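Local coordinates for protein putative glycyl-glycine endopeptidase lytM (Ruminococcus gnavus, PDB 3NYY) that probably acts as a metallopeptidase of the M23 family, with a LytM-type N-terminal region beside its beta-rich peptidase part, at residues Pro11-Gln21 with Leu223-Asn233; Asp36-Met46 with Tyr80-Asn89. All coordinates share one frame; numbering follows the deposited sequence.

Interaction 1 joins the N-terminal residues 11-21 to the hairpin of strands 216-225 and 228-232, which belongs to the large antiparallel beta-sheet of the M23 peptidase part. Interaction 2 packs helix 37-48 against helix 77-88, both in the LytM-type N-terminal region. Along the chain, 36-46 and 80-89 both fall between the two segments of interaction 1. The centres of the contacts are about 13 Å apart. They meet at Q21, which follows helix 16-20: it lies beside W45 and I87 and probably bonds W88. V13 also touches S83 of helix 77-88. The helical N-terminal part is thus tied within itself and to the beta-sheet.

Interaction 1: Pro11-Gln21 with Leu223-Asn233; sequences PVVSQPDFRRQ and LKEGTEEISVN. With SO4 (sulfate ion), chain E.
The hydroxyl OG of S14 gives a 2.6 Å hydrogen bond to OE2 of E225, on the syn lone pair. The other oxygen, OE1, takes the backbone N of S14 at 3.2 Å from above the carboxylate plane. A water also donates to OE1. E225 reaches the turn V12-Q15 because its CG lies anti to its own N (chi1 -176°) and the chain beyond runs extended. V13 points into the hairpin beside it. Its CG1 packs on CB of I230 at 3.6 Å and on CB of L223, while the ring of F18 takes CD1 of L223 at its edge.

R19 reaches strand 228-232. The chain bends at chi3 (68°) and turns the guanidinium side-on to S231. NE meets S231 O at 2.8 Å, in the guanidinium plane and nearly along the C=O axis. NH2 meets S231 OG at 2.9 Å, and OG is also held by E126. In one of its two conformers, I230 lays CG2 over one face of the group. NH1 binds a sulfate oxygen, and R117 binds the same ion.

N233 closes the end of helix 16-20. Its N bonds R19 O at 2.8 Å and its ND2 bonds R20 O at 3.0 Å; ND2 also reaches D111. The carbonyls of R19 and R20 thus find donors in the residue after strand 228-232. The sulfate, probably from the crystallisation liquor, would offset the charges of R19 and R117. Polar bonds from the turn before the helix and from its C-terminal end, with apolar packing between, probably hold this region against the hairpin.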
# COMPACT_ATOMS: atom_id res chain seq x y z
N PRO A 11 -9.73 7.81 28.70
CA PRO A 11 -10.43 7.67 27.42
C PRO A 11 -9.57 6.90 26.42
O PRO A 11 -8.34 7.14 26.32
CB PRO A 11 -10.63 9.13 26.99
CG PRO A 11 -10.64 9.89 28.29
CD PRO A 11 -9.61 9.22 29.11
N VAL A 12 -10.19 5.94 25.74
CA VAL A 12 -9.40 4.99 24.94
C VAL A 12 -9.13 5.47 23.52
O VAL A 12 -8.11 5.14 22.95
CB VAL A 12 -10.04 3.60 24.97
CG1 VAL A 12 -9.14 2.55 24.27
CG2 VAL A 12 -10.28 3.16 26.44
N VAL A 13 -10.02 6.29 22.95
CA VAL A 13 -9.92 6.67 21.52
C VAL A 13 -8.59 7.32 21.16
O VAL A 13 -8.01 6.98 20.11
CB VAL A 13 -11.12 7.53 21.06
CG1 VAL A 13 -10.95 8.00 19.61
CG2 VAL A 13 -12.44 6.69 21.19
N SER A 14 -8.06 8.20 22.00
CA SER A 14 -6.78 8.85 21.71
C SER A 14 -5.53 8.06 22.09
O SER A 14 -4.41 8.52 21.82
CB SER A 14 -6.73 10.24 22.35
OG SER A 14 -6.91 10.17 23.73
N GLN A 15 -5.69 6.86 22.65
CA GLN A 15 -4.52 6.05 22.98
C GLN A 15 -3.93 5.50 21.68
O GLN A 15 -4.64 4.91 20.86
CB GLN A 15 -4.87 4.91 23.94
CG GLN A 15 -5.46 5.45 25.27
CD GLN A 15 -5.76 4.38 26.33
OE1 GLN A 15 -5.22 3.29 26.28
NE2 GLN A 15 -6.68 4.69 27.25
N PRO A 16 -2.62 5.69 21.48
CA PRO A 16 -2.01 5.26 20.22
C PRO A 16 -2.26 3.78 19.85
O PRO A 16 -2.49 3.48 18.66
CB PRO A 16 -0.54 5.48 20.46
CG PRO A 16 -0.51 6.68 21.37
CD PRO A 16 -1.66 6.45 22.30
N ASP A 17 -2.22 2.85 20.82
CA ASP A 17 -2.42 1.46 20.47
C ASP A 17 -3.88 1.18 20.04
O ASP A 17 -4.10 0.35 19.18
CB ASP A 17 -2.06 0.52 21.64
CG ASP A 17 -0.57 0.44 21.91
OD1 ASP A 17 0.25 0.75 21.02
OD2 ASP A 17 -0.22 0.07 23.04
N PHE A 18 -4.86 1.88 20.61
CA PHE A 18 -6.21 1.76 20.12
C PHE A 18 -6.32 2.30 18.69
O PHE A 18 -6.91 1.67 17.81
CB PHE A 18 -7.19 2.48 21.04
CG PHE A 18 -8.60 2.43 20.55
CD1 PHE A 18 -9.40 1.30 20.82
CD2 PHE A 18 -9.12 3.44 19.77
CE1 PHE A 18 -10.72 1.25 20.36
CE2 PHE A 18 -10.43 3.37 19.28
CZ PHE A 18 -11.23 2.27 19.58
N ARG A 19 -5.74 3.46 18.45
CA ARG A 19 -5.83 4.05 17.12
C ARG A 19 -5.24 3.17 16.05
O ARG A 19 -5.74 3.13 14.91
CB ARG A 19 -5.23 5.44 17.08
CG ARG A 19 -5.91 6.42 17.97
CD ARG A 19 -5.21 7.76 17.96
NE ARG A 19 -5.35 8.43 16.66
CZ ARG A 19 -4.76 9.56 16.30
NH1 ARG A 19 -3.93 10.21 17.13
NH2 ARG A 19 -4.98 10.09 15.10
N ARG A 20 -4.17 2.46 16.42
CA ARG A 20 -3.50 1.56 15.47
C ARG A 20 -4.30 0.30 15.10
O ARG A 20 -4.11 -0.25 14.02
CB ARG A 20 -2.12 1.21 16.02
CG ARG A 20 -1.28 0.26 15.11
CD ARG A 20 0.18 0.18 15.54
NE ARG A 20 0.31 -0.12 16.97
CZ ARG A 20 0.41 -1.32 17.50
NH1 ARG A 20 0.43 -2.42 16.75
NH2 ARG A 20 0.47 -1.45 18.83
N GLN A 21 -5.20 -0.14 15.99
CA GLN A 21 -6.10 -1.29 15.77
C GLN A 21 -5.34 -2.57 15.50
O GLN A 21 -5.47 -3.16 14.45
CB GLN A 21 -7.08 -0.99 14.63
CG GLN A 21 -7.98 0.18 14.86
CD GLN A 21 -9.24 -0.12 15.63
OE1 GLN A 21 -10.12 -0.86 15.16
NE2 GLN A 21 -9.35 0.48 16.86
N LEU A 223 -13.64 8.98 15.34
CA LEU A 223 -14.47 8.96 16.55
C LEU A 223 -14.23 10.23 17.32
O LEU A 223 -13.13 10.71 17.40
CB LEU A 223 -14.07 7.78 17.42
CG LEU A 223 -14.35 6.37 16.86
CD1 LEU A 223 -13.84 5.30 17.88
CD2 LEU A 223 -15.77 6.22 16.51
N LYS A 224 -15.30 10.74 17.91
CA LYS A 224 -15.23 11.98 18.66
C LYS A 224 -14.83 11.72 20.10
O LYS A 224 -15.36 10.82 20.74
CB LYS A 224 -16.56 12.72 18.54
CG LYS A 224 -16.38 14.25 18.74
CD LYS A 224 -17.58 15.06 18.28
CE LYS A 224 -17.34 16.56 18.53
NZ LYS A 224 -18.56 17.35 18.14
N GLU A 225 -13.83 12.46 20.59
CA GLU A 225 -13.40 12.39 21.98
C GLU A 225 -13.30 13.82 22.49
O GLU A 225 -12.53 14.65 21.96
CB GLU A 225 -12.06 11.68 22.10
CG GLU A 225 -11.62 11.50 23.54
CD GLU A 225 -10.33 10.68 23.69
OE1 GLU A 225 -10.42 9.44 23.73
OE2 GLU A 225 -9.24 11.27 23.77
N GLY A 226 -14.14 14.16 23.45
CA GLY A 226 -14.33 15.56 23.79
C GLY A 226 -14.84 16.29 22.55
O GLY A 226 -15.72 15.80 21.81
N THR A 227 -14.26 17.44 22.27
CA THR A 227 -14.65 18.18 21.08
C THR A 227 -13.90 17.73 19.81
O THR A 227 -14.15 18.27 18.72
CB THR A 227 -14.33 19.68 21.23
OG1 THR A 227 -12.90 19.82 21.35
CG2 THR A 227 -14.99 20.30 22.45
N GLU A 228 -12.96 16.81 19.92
CA GLU A 228 -12.07 16.49 18.81
C GLU A 228 -12.50 15.25 18.03
O GLU A 228 -12.89 14.25 18.61
CB GLU A 228 -10.67 16.27 19.37
CG GLU A 228 -9.56 16.18 18.33
CD GLU A 228 -8.23 15.78 18.96
OE1 GLU A 228 -8.21 15.53 20.18
OE2 GLU A 228 -7.24 15.70 18.19
N GLU A 229 -12.36 15.30 16.69
CA GLU A 229 -12.55 14.12 15.86
C GLU A 229 -11.19 13.48 15.72
O GLU A 229 -10.24 14.15 15.32
CB GLU A 229 -13.11 14.50 14.50
CG GLU A 229 -14.54 15.03 14.58
CD GLU A 229 -15.57 13.96 14.68
OE1 GLU A 229 -15.21 12.78 14.76
OE2 GLU A 229 -16.76 14.30 14.74
N ILE A 230 -11.11 12.21 16.10
CA ILE A 230 -9.85 11.45 16.18
C ILE A 230 -9.87 10.37 15.11
O ILE A 230 -10.75 9.52 15.13
CB ILE A 230 -9.68 10.70 17.55
CG1 ILE A 230 -9.89 11.65 18.74
CG2 ILE A 230 -8.34 9.93 17.65
CD1 ILE A 230 -8.86 12.75 18.84
N SER A 231 -8.88 10.38 14.22
CA SER A 231 -8.77 9.31 13.25
C SER A 231 -8.27 8.00 13.90
O SER A 231 -7.42 8.00 14.81
CB SER A 231 -7.82 9.73 12.13
OG SER A 231 -6.50 10.00 12.63
N VAL A 232 -8.81 6.90 13.40
CA VAL A 232 -8.38 5.53 13.78
C VAL A 232 -8.09 4.74 12.52
O VAL A 232 -8.61 5.06 11.45
CB VAL A 232 -9.46 4.81 14.66
CG1 VAL A 232 -9.78 5.67 15.87
CG2 VAL A 232 -10.70 4.51 13.85
N ASN A 233 -7.27 3.71 12.65
CA ASN A 233 -6.84 2.93 11.50
C ASN A 233 -7.98 2.14 10.87
O ASN A 233 -8.50 1.21 11.52
CB ASN A 233 -5.71 1.99 11.94
CG ASN A 233 -4.98 1.33 10.78
OD1 ASN A 233 -5.22 1.66 9.59
ND2 ASN A 233 -4.01 0.43 11.14
S SO4 E . -2.44 13.94 16.80
O1 SO4 E . -3.38 12.86 16.51
O2 SO4 E . -2.99 15.17 16.23
O3 SO4 E . -2.26 14.04 18.24
O4 SO4 E . -1.14 13.66 16.18
O HOH W 1 -12.57 8.02 24.21
O HOH W 2 -10.01 -1.03 11.96

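Interaction 2: Asp36-Met46 with Tyr80-Asn89. With SO4 (sulfate ion), chain F.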
# COMPACT_ATOMS: atom_id res chain seq x y z
N ASP A 36 -20.53 -10.23 17.17
CA ASP A 36 -20.34 -8.88 17.75
C ASP A 36 -18.85 -8.60 17.67
O ASP A 36 -18.10 -8.76 18.65
CB ASP A 36 -20.86 -8.88 19.19
CG ASP A 36 -20.92 -7.48 19.82
OD1 ASP A 36 -20.30 -6.50 19.31
OD2 ASP A 36 -21.64 -7.39 20.85
N PRO A 37 -18.37 -8.23 16.47
CA PRO A 37 -16.92 -8.10 16.30
C PRO A 37 -16.31 -6.99 17.11
O PRO A 37 -15.17 -7.18 17.62
CB PRO A 37 -16.76 -7.86 14.79
CG PRO A 37 -18.07 -7.24 14.41
CD PRO A 37 -19.10 -7.95 15.22
N GLY A 38 -17.02 -5.87 17.30
CA GLY A 38 -16.52 -4.78 18.14
C GLY A 38 -16.29 -5.24 19.58
O GLY A 38 -15.24 -4.96 20.21
N ARG A 39 -17.25 -5.96 20.13
CA ARG A 39 -17.10 -6.49 21.47
C ARG A 39 -15.88 -7.40 21.57
O ARG A 39 -15.11 -7.28 22.52
CB ARG A 39 -18.32 -7.29 21.90
CG ARG A 39 -18.31 -7.66 23.36
CD ARG A 39 -19.32 -8.76 23.66
NE ARG A 39 -18.83 -10.05 23.16
CZ ARG A 39 -19.32 -11.26 23.49
NH1 ARG A 39 -20.34 -11.35 24.33
NH2 ARG A 39 -18.74 -12.36 23.02
N ASP A 40 -15.77 -8.35 20.64
CA ASP A 40 -14.74 -9.38 20.72
C ASP A 40 -13.34 -8.82 20.49
O ASP A 40 -12.42 -9.18 21.22
CB ASP A 40 -15.07 -10.54 19.80
CG ASP A 40 -16.30 -11.32 20.26
OD1 ASP A 40 -16.81 -11.07 21.38
OD2 ASP A 40 -16.74 -12.18 19.47
N VAL A 41 -13.19 -7.89 19.56
CA VAL A 41 -11.88 -7.24 19.37
C VAL A 41 -11.51 -6.39 20.60
O VAL A 41 -10.36 -6.37 21.07
CB VAL A 41 -11.77 -6.45 18.04
CG1 VAL A 41 -12.48 -5.05 18.11
CG2 VAL A 41 -10.31 -6.40 17.61
N GLY A 42 -12.50 -5.74 21.19
CA GLY A 42 -12.32 -4.98 22.41
C GLY A 42 -11.84 -5.86 23.56
O GLY A 42 -10.94 -5.48 24.30
N LEU A 43 -12.46 -7.04 23.68
CA LEU A 43 -12.06 -8.01 24.71
C LEU A 43 -10.66 -8.57 24.47
O LEU A 43 -9.89 -8.76 25.40
CB LEU A 43 -13.09 -9.13 24.80
CG LEU A 43 -14.43 -8.67 25.39
CD1 LEU A 43 -15.54 -9.72 25.13
CD2 LEU A 43 -14.34 -8.34 26.87
N TYR A 44 -10.35 -8.83 23.22
CA TYR A 44 -9.04 -9.27 22.81
C TYR A 44 -7.98 -8.27 23.19
O TYR A 44 -6.93 -8.66 23.76
CB TYR A 44 -9.07 -9.52 21.31
CG TYR A 44 -7.74 -9.79 20.70
CD1 TYR A 44 -7.14 -11.04 20.85
CD2 TYR A 44 -7.08 -8.84 19.94
CE1 TYR A 44 -5.92 -11.33 20.27
CE2 TYR A 44 -5.84 -9.12 19.35
CZ TYR A 44 -5.27 -10.38 19.53
OH TYR A 44 -4.06 -10.65 18.98
N TRP A 45 -8.24 -6.98 22.94
CA TRP A 45 -7.28 -5.94 23.34
C TRP A 45 -7.10 -5.83 24.84
O TRP A 45 -5.98 -5.61 25.33
CB TRP A 45 -7.61 -4.60 22.73
CG TRP A 45 -7.45 -4.55 21.22
CD1 TRP A 45 -6.48 -5.21 20.47
CD2 TRP A 45 -8.26 -3.82 20.29
NE1 TRP A 45 -6.67 -4.93 19.14
CE2 TRP A 45 -7.74 -4.09 18.99
CE3 TRP A 45 -9.38 -2.99 20.42
CZ2 TRP A 45 -8.30 -3.52 17.83
CZ3 TRP A 45 -9.96 -2.43 19.27
CH2 TRP A 45 -9.42 -2.72 17.99
N MSE A 46 -8.19 -5.94 25.59
CA MSE A 46 -8.07 -5.90 27.04
C MSE A 46 -7.29 -7.07 27.58
O MSE A 46 -6.41 -6.88 28.43
CB MSE A 46 -9.47 -5.84 27.69
CG MSE A 46 -10.14 -4.48 27.61
SE MSE A 46 -9.22 -3.09 28.55
CE MSE A 46 -8.62 -2.01 27.23
N TYR A 80 -15.77 2.28 26.25
CA TYR A 80 -14.80 1.56 25.47
C TYR A 80 -15.40 0.64 24.45
O TYR A 80 -15.00 0.67 23.28
CB TYR A 80 -13.89 0.76 26.38
CG TYR A 80 -12.97 -0.22 25.71
CD1 TYR A 80 -11.91 0.20 24.92
CD2 TYR A 80 -13.14 -1.58 25.86
CE1 TYR A 80 -11.04 -0.70 24.34
CE2 TYR A 80 -12.27 -2.49 25.31
CZ TYR A 80 -11.21 -2.05 24.54
OH TYR A 80 -10.30 -2.91 23.96
N VAL A 81 -16.36 -0.19 24.86
CA VAL A 81 -16.97 -1.12 23.91
C VAL A 81 -17.81 -0.36 22.85
O VAL A 81 -17.92 -0.80 21.70
CB VAL A 81 -17.81 -2.24 24.60
CG1 VAL A 81 -19.13 -1.68 25.27
CG2 VAL A 81 -18.09 -3.38 23.61
N GLN A 82 -18.37 0.79 23.24
CA GLN A 82 -19.11 1.60 22.27
C GLN A 82 -18.14 2.08 21.19
O GLN A 82 -18.52 2.06 20.00
CB GLN A 82 -19.81 2.78 22.93
CG GLN A 82 -20.48 3.74 21.96
CD GLN A 82 -21.11 4.91 22.70
OE1 GLN A 82 -20.47 5.56 23.52
NE2 GLN A 82 -22.40 5.14 22.45
N SER A 83 -16.90 2.49 21.57
CA SER A 83 -15.91 2.91 20.59
C SER A 83 -15.52 1.76 19.64
O SER A 83 -15.45 1.96 18.42
CB SER A 83 -14.66 3.53 21.24
OG SER A 83 -15.04 4.69 21.98
N CYS A 84 -15.30 0.57 20.21
CA CYS A 84 -14.97 -0.61 19.40
C CYS A 84 -16.12 -0.94 18.45
O CYS A 84 -15.88 -1.15 17.25
CB CYS A 84 -14.67 -1.81 20.27
SG CYS A 84 -13.23 -1.61 21.36
N ARG A 85 -17.35 -0.96 18.95
CA ARG A 85 -18.49 -1.26 18.08
C ARG A 85 -18.74 -0.17 17.02
O ARG A 85 -19.16 -0.46 15.90
CB ARG A 85 -19.75 -1.49 18.91
CG ARG A 85 -19.73 -2.80 19.72
CD ARG A 85 -21.02 -2.89 20.47
NE ARG A 85 -21.11 -4.15 21.19
CZ ARG A 85 -21.41 -4.31 22.47
NH1 ARG A 85 -21.69 -3.28 23.25
NH2 ARG A 85 -21.45 -5.54 22.98
N ALA A 86 -18.42 1.09 17.35
CA ALA A 86 -18.60 2.18 16.39
C ALA A 86 -17.71 1.93 15.15
O ALA A 86 -18.12 2.26 14.04
CB ALA A 86 -18.26 3.53 17.02
N ILE A 87 -16.50 1.39 15.32
CA ILE A 87 -15.60 1.09 14.22
C ILE A 87 -16.05 -0.16 13.45
O ILE A 87 -16.03 -0.19 12.22
CB ILE A 87 -14.16 0.92 14.69
CG1 ILE A 87 -13.66 2.23 15.29
CG2 ILE A 87 -13.15 0.48 13.57
CD1 ILE A 87 -12.39 2.02 16.09
N TRP A 88 -16.41 -1.20 14.20
CA TRP A 88 -16.53 -2.57 13.65
C TRP A 88 -17.95 -2.98 13.32
O TRP A 88 -18.14 -3.67 12.32
CB TRP A 88 -15.91 -3.62 14.61
CG TRP A 88 -14.44 -3.52 14.65
CD1 TRP A 88 -13.73 -2.61 15.37
CD2 TRP A 88 -13.50 -4.29 13.90
NE1 TRP A 88 -12.36 -2.79 15.10
CE2 TRP A 88 -12.21 -3.82 14.22
CE3 TRP A 88 -13.61 -5.34 12.99
CZ2 TRP A 88 -11.06 -4.35 13.66
CZ3 TRP A 88 -12.43 -5.92 12.47
CH2 TRP A 88 -11.18 -5.40 12.78
N ASN A 89 -18.94 -2.59 14.11
CA ASN A 89 -20.25 -3.25 14.04
C ASN A 89 -21.21 -2.78 12.95
O ASN A 89 -22.19 -3.49 12.64
CB ASN A 89 -20.94 -3.22 15.40
CG ASN A 89 -20.36 -4.23 16.37
OD1 ASN A 89 -19.17 -4.53 16.33
ND2 ASN A 89 -21.22 -4.78 17.23
S SO4 F . -22.51 -4.53 26.55
O1 SO4 F . -21.30 -4.83 25.76
O2 SO4 F . -23.08 -3.27 26.09
O3 SO4 F . -23.45 -5.62 26.36
O4 SO4 F . -22.05 -4.42 27.93
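R85 reaches D36 along an extended chain, chi2 and chi3 both near 180°. Its N lies 4.0 Å from G38 CA. Beyond CB, the side chain's contacts begin at CG, near OD1 of D36 and R39 N, and CD passes the same oxygen. NE bonds OD1 of D36 at 3.1 Å, almost straight and on its syn lone pair. NH2 meets OD2 of D36 at 2.8 Å, so the salt bridge is side-on, with the carboxylate and guanidinium nearly coplanar. NH1 and NH2 hold a sulfate along the adjoining edge, so NH2 serves both anions; W77 also binds the ion. V81 CG2 lies over one face of the guanidinium.

OD1 of D36 has two more donors, out of the carboxylate plane on opposite sides: N89 ND2 at 2.9 Å and, as the N-cap bond, R39 N. OD1 of N89 turns to the same helix start and takes G38 N at 2.7 Å, in the carbonyl plane.

Glycines let the helices come close, with axes 7.5 Å apart at 125°. CB of C84 sits against G38 O, and its SG lies near G42 CA and at the edge of the W45 ring. The hydroxyl of Y80 donates to G42 O at 2.7 Å, on a lone pair; that carbonyl also accepts M46 N. M46, a selenomethionine here, lays CE over one face of the Y80 ring. V41 has CG1 between its N and carbonyl carbon (chi1 78°), which sets that methyl over the face of W88 in a CH-pi contact.

Three donors on OD1, one of them from R85, and the second arginine bond at OD2 would probably keep D36 ionised. One carboxylate thereby caps helix 37-48 and ties it to the C-terminal end of helix 77-88.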